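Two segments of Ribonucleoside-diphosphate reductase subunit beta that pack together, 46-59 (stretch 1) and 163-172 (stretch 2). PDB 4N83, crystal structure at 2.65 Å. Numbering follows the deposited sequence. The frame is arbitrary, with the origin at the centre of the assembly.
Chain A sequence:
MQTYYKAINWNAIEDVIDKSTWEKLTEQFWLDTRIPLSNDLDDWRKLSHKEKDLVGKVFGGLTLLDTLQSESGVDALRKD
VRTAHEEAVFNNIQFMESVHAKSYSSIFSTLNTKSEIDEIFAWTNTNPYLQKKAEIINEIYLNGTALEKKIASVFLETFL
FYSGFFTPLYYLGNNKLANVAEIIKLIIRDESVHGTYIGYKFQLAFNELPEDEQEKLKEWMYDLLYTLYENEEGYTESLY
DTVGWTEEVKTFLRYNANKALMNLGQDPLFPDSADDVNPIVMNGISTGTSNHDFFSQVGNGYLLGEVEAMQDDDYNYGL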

# COMPACT_ATOMS: atom_id res chain seq x y z
N LYS A 46 -20.65 27.67 13.45
CA LYS A 46 -21.05 28.96 12.90
C LYS A 46 -21.39 28.84 11.40
O LYS A 46 -20.81 29.54 10.57
CB LYS A 46 -19.95 30.01 13.10
CG LYS A 46 -19.64 30.32 14.56
CD LYS A 46 -18.49 31.31 14.67
CE LYS A 46 -18.10 31.56 16.11
NZ LYS A 46 -17.02 32.58 16.23
N LEU A 47 -22.31 27.94 11.08
CA LEU A 47 -22.77 27.72 9.71
C LEU A 47 -24.26 27.35 9.71
O LEU A 47 -24.76 26.75 10.66
CB LEU A 47 -21.97 26.59 9.04
CG LEU A 47 -20.47 26.79 8.82
CD1 LEU A 47 -19.84 25.49 8.34
CD2 LEU A 47 -20.19 27.91 7.82
N SER A 48 -24.95 27.72 8.63
CA SER A 48 -26.37 27.42 8.49
C SER A 48 -26.59 25.98 8.02
O SER A 48 -25.64 25.27 7.72
CB SER A 48 -27.01 28.40 7.49
OG SER A 48 -26.37 28.34 6.23
N HIS A 49 -27.86 25.57 7.95
CA HIS A 49 -28.22 24.26 7.43
C HIS A 49 -27.92 24.13 5.93
O HIS A 49 -27.69 23.03 5.43
CB HIS A 49 -29.70 23.96 7.67
CG HIS A 49 -30.04 23.70 9.11
ND1 HIS A 49 -30.85 24.54 9.85
CD2 HIS A 49 -29.67 22.70 9.94
CE1 HIS A 49 -30.96 24.07 11.07
NE2 HIS A 49 -30.26 22.95 11.16
N LYS A 50 -27.94 25.26 5.22
CA LYS A 50 -27.64 25.28 3.79
C LYS A 50 -26.17 24.95 3.55
O LYS A 50 -25.84 24.18 2.64
CB LYS A 50 -27.97 26.66 3.19
CG LYS A 50 -28.80 26.62 1.92
CD LYS A 50 -30.28 26.44 2.23
CE LYS A 50 -31.15 26.64 1.00
NZ LYS A 50 -32.58 26.81 1.36
N GLU A 51 -25.29 25.53 4.37
CA GLU A 51 -23.84 25.33 4.24
C GLU A 51 -23.36 24.04 4.89
O GLU A 51 -22.47 23.37 4.35
CB GLU A 51 -23.09 26.53 4.82
CG GLU A 51 -23.30 27.82 4.04
CD GLU A 51 -22.53 28.99 4.61
OE1 GLU A 51 -22.41 29.09 5.85
OE2 GLU A 51 -22.05 29.83 3.82
N LYS A 52 -23.92 23.69 6.05
CA LYS A 52 -23.55 22.45 6.75
C LYS A 52 -23.88 21.19 5.94
O LYS A 52 -23.10 20.24 5.92
CB LYS A 52 -24.24 22.36 8.12
CG LYS A 52 -23.56 23.15 9.22
CD LYS A 52 -24.20 22.85 10.57
CE LYS A 52 -23.49 23.58 11.70
NZ LYS A 52 -24.17 23.36 13.01
N ASP A 53 -25.05 21.19 5.29
CA ASP A 53 -25.50 20.03 4.52
C ASP A 53 -24.66 19.81 3.26
O ASP A 53 -24.51 18.67 2.81
CB ASP A 53 -26.98 20.19 4.15
CG ASP A 53 -27.65 18.86 3.84
OD1 ASP A 53 -27.76 18.02 4.76
OD2 ASP A 53 -28.08 18.66 2.69
N LEU A 54 -24.11 20.89 2.71
CA LEU A 54 -23.26 20.80 1.52
C LEU A 54 -21.92 20.13 1.81
O LEU A 54 -21.37 19.43 0.96
CB LEU A 54 -23.02 22.19 0.93
CG LEU A 54 -22.11 22.29 -0.30
CD1 LEU A 54 -22.63 21.41 -1.44
CD2 LEU A 54 -21.99 23.74 -0.75
N VAL A 55 -21.39 20.35 3.02
CA VAL A 55 -20.07 19.83 3.40
C VAL A 55 -20.04 18.30 3.48
O VAL A 55 -19.12 17.67 2.96
CB VAL A 55 -19.60 20.45 4.74
CG1 VAL A 55 -18.36 19.74 5.28
CG2 VAL A 55 -19.31 21.93 4.56
N GLY A 56 -21.06 17.72 4.11
CA GLY A 56 -21.15 16.26 4.24
C GLY A 56 -21.37 15.55 2.91
O GLY A 56 -20.80 14.48 2.68
N LYS A 57 -22.18 16.15 2.04
CA LYS A 57 -22.44 15.61 0.71
C LYS A 57 -21.20 15.64 -0.18
O LYS A 57 -21.03 14.80 -1.06
CB LYS A 57 -23.58 16.38 0.03
CG LYS A 57 -24.95 16.12 0.63
CD LYS A 57 -26.04 16.84 -0.14
CE LYS A 57 -27.43 16.35 0.25
NZ LYS A 57 -28.50 17.07 -0.50
N VAL A 58 -20.34 16.63 0.05
CA VAL A 58 -19.10 16.79 -0.71
C VAL A 58 -18.08 15.73 -0.33
O VAL A 58 -17.62 14.97 -1.19
CB VAL A 58 -18.51 18.21 -0.52
CG1 VAL A 58 -17.02 18.25 -0.84
CG2 VAL A 58 -19.26 19.22 -1.38
N PHE A 59 -17.72 15.67 0.95
CA PHE A 59 -16.73 14.71 1.42
C PHE A 59 -17.21 13.27 1.22
O PHE A 59 -16.45 12.42 0.76
CB PHE A 59 -16.38 14.93 2.90
CG PHE A 59 -15.69 16.25 3.18
CD1 PHE A 59 -14.66 16.71 2.36
CD2 PHE A 59 -16.05 17.01 4.28
CE1 PHE A 59 -14.03 17.91 2.63
CE2 PHE A 59 -15.42 18.21 4.55
CZ PHE A 59 -14.40 18.66 3.73
N SER A 163 -14.43 19.21 -8.02
CA SER A 163 -15.80 19.65 -7.77
C SER A 163 -16.09 19.64 -6.27
O SER A 163 -16.80 20.50 -5.75
CB SER A 163 -16.81 18.75 -8.49
OG SER A 163 -16.64 17.39 -8.11
N GLY A 164 -15.52 18.65 -5.58
CA GLY A 164 -15.61 18.55 -4.13
C GLY A 164 -14.60 19.42 -3.40
O GLY A 164 -14.94 20.03 -2.39
N PHE A 165 -13.37 19.49 -3.91
CA PHE A 165 -12.31 20.28 -3.26
C PHE A 165 -12.60 21.79 -3.24
O PHE A 165 -12.03 22.51 -2.41
CB PHE A 165 -10.95 20.05 -3.93
CG PHE A 165 -10.38 18.66 -3.74
CD1 PHE A 165 -10.51 17.98 -2.53
CD2 PHE A 165 -9.67 18.05 -4.76
CE1 PHE A 165 -9.97 16.71 -2.36
CE2 PHE A 165 -9.12 16.78 -4.60
CZ PHE A 165 -9.28 16.12 -3.40
N PHE A 166 -13.47 22.26 -4.13
CA PHE A 166 -13.84 23.68 -4.20
C PHE A 166 -14.37 24.24 -2.87
O PHE A 166 -14.09 25.39 -2.52
CB PHE A 166 -14.88 23.91 -5.31
CG PHE A 166 -15.21 25.35 -5.56
CD1 PHE A 166 -14.53 26.08 -6.52
CD2 PHE A 166 -16.22 25.99 -4.84
CE1 PHE A 166 -14.83 27.41 -6.76
CE2 PHE A 166 -16.53 27.32 -5.07
CZ PHE A 166 -15.84 28.03 -6.03
N THR A 167 -15.14 23.43 -2.14
CA THR A 167 -15.77 23.87 -0.89
C THR A 167 -14.77 24.11 0.26
O THR A 167 -14.73 25.21 0.81
CB THR A 167 -16.89 22.90 -0.45
OG1 THR A 167 -17.81 22.71 -1.54
CG2 THR A 167 -17.66 23.45 0.75
N PRO A 168 -13.97 23.09 0.64
CA PRO A 168 -13.01 23.31 1.73
C PRO A 168 -11.91 24.31 1.40
O PRO A 168 -11.41 24.99 2.30
CB PRO A 168 -12.42 21.91 1.96
CG PRO A 168 -12.61 21.20 0.68
CD PRO A 168 -13.93 21.70 0.15
N LEU A 169 -11.53 24.40 0.12
CA LEU A 169 -10.57 25.41 -0.34
C LEU A 169 -11.16 26.82 -0.25
O LEU A 169 -10.43 27.79 -0.01
CB LEU A 169 -10.13 25.12 -1.78
CG LEU A 169 -9.26 23.88 -2.01
CD1 LEU A 169 -9.14 23.58 -3.50
CD2 LEU A 169 -7.88 24.04 -1.39
N TYR A 170 -12.47 26.94 -0.46
CA TYR A 170 -13.18 28.22 -0.33
C TYR A 170 -13.12 28.73 1.11
O TYR A 170 -12.83 29.90 1.34
CB TYR A 170 -14.63 28.08 -0.79
CG TYR A 170 -15.54 29.23 -0.40
CD1 TYR A 170 -15.63 30.37 -1.19
CD2 TYR A 170 -16.32 29.17 0.75
CE1 TYR A 170 -16.47 31.42 -0.84
CE2 TYR A 170 -17.15 30.21 1.12
CZ TYR A 170 -17.22 31.33 0.32
OH TYR A 170 -18.05 32.37 0.68
N TYR A 171 -13.39 27.84 2.06
CA TYR A 171 -13.37 28.21 3.48
C TYR A 171 -11.96 28.50 3.99
O TYR A 171 -11.77 29.39 4.82
CB TYR A 171 -14.03 27.11 4.33
CG TYR A 171 -15.53 27.04 4.16
CD1 TYR A 171 -16.35 28.07 4.61
CD2 TYR A 171 -16.14 25.93 3.57
CE1 TYR A 171 -17.73 28.01 4.45
CE2 TYR A 171 -17.51 25.87 3.41
CZ TYR A 171 -18.30 26.91 3.86
OH TYR A 171 -19.67 26.85 3.71
N LEU A 172 -10.97 27.75 3.50
CA LEU A 172 -9.57 27.99 3.85
C LEU A 172 -9.13 29.40 3.43
O LEU A 172 -8.33 30.03 4.13
CB LEU A 172 -8.65 26.95 3.19
CG LEU A 172 -7.15 27.05 3.47
CD1 LEU A 172 -6.85 26.94 4.96
CD2 LEU A 172 -6.39 25.98 2.70

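The two backbones come closest where one of them has no side chain: the CA atoms of V58 and G164 lie 5.2 Å apart, and V58 CG1 reaches G164 O at 3.1 Å, a tight approach. A CB on G164 would point toward stretch 1 and sit only 3.5 Å from V58 CG1, so the glycine leaves room for the valine. That carbonyl lies beside the kink in helix 163-172, where P168 has no amide hydrogen to give and T167 N makes only a weak bond to G164 O.

From this point the helices splay, with an angle of 134° between their directions, and the T167 and Y171 side chains span the wider gap. One turn on, the CA atoms of V55 and T167 are 7.3 Å apart. T167 OG1 lies 3.8 Å from V58 CG2, its polar needs met elsewhere in the structure, while T167 CG2 is 4.4 Å from V55 CG2. A further turn along, Y171 CE2 is 4.5 Å from V55 CG2, Y171 CE1 is 4.2 Å from L47 CD2, and Y171 OH lies 3.6 Å from E51 CB.

The CA-to-CB bond of F59 points sideways, yet the end of its ring comes nearer, with F59 CE1 4.1 Å from P168 CG. No hydrogen bond crosses the interface; the fit rests on shape, a glycine where the backbones are nearest and the Y171 ring where they part.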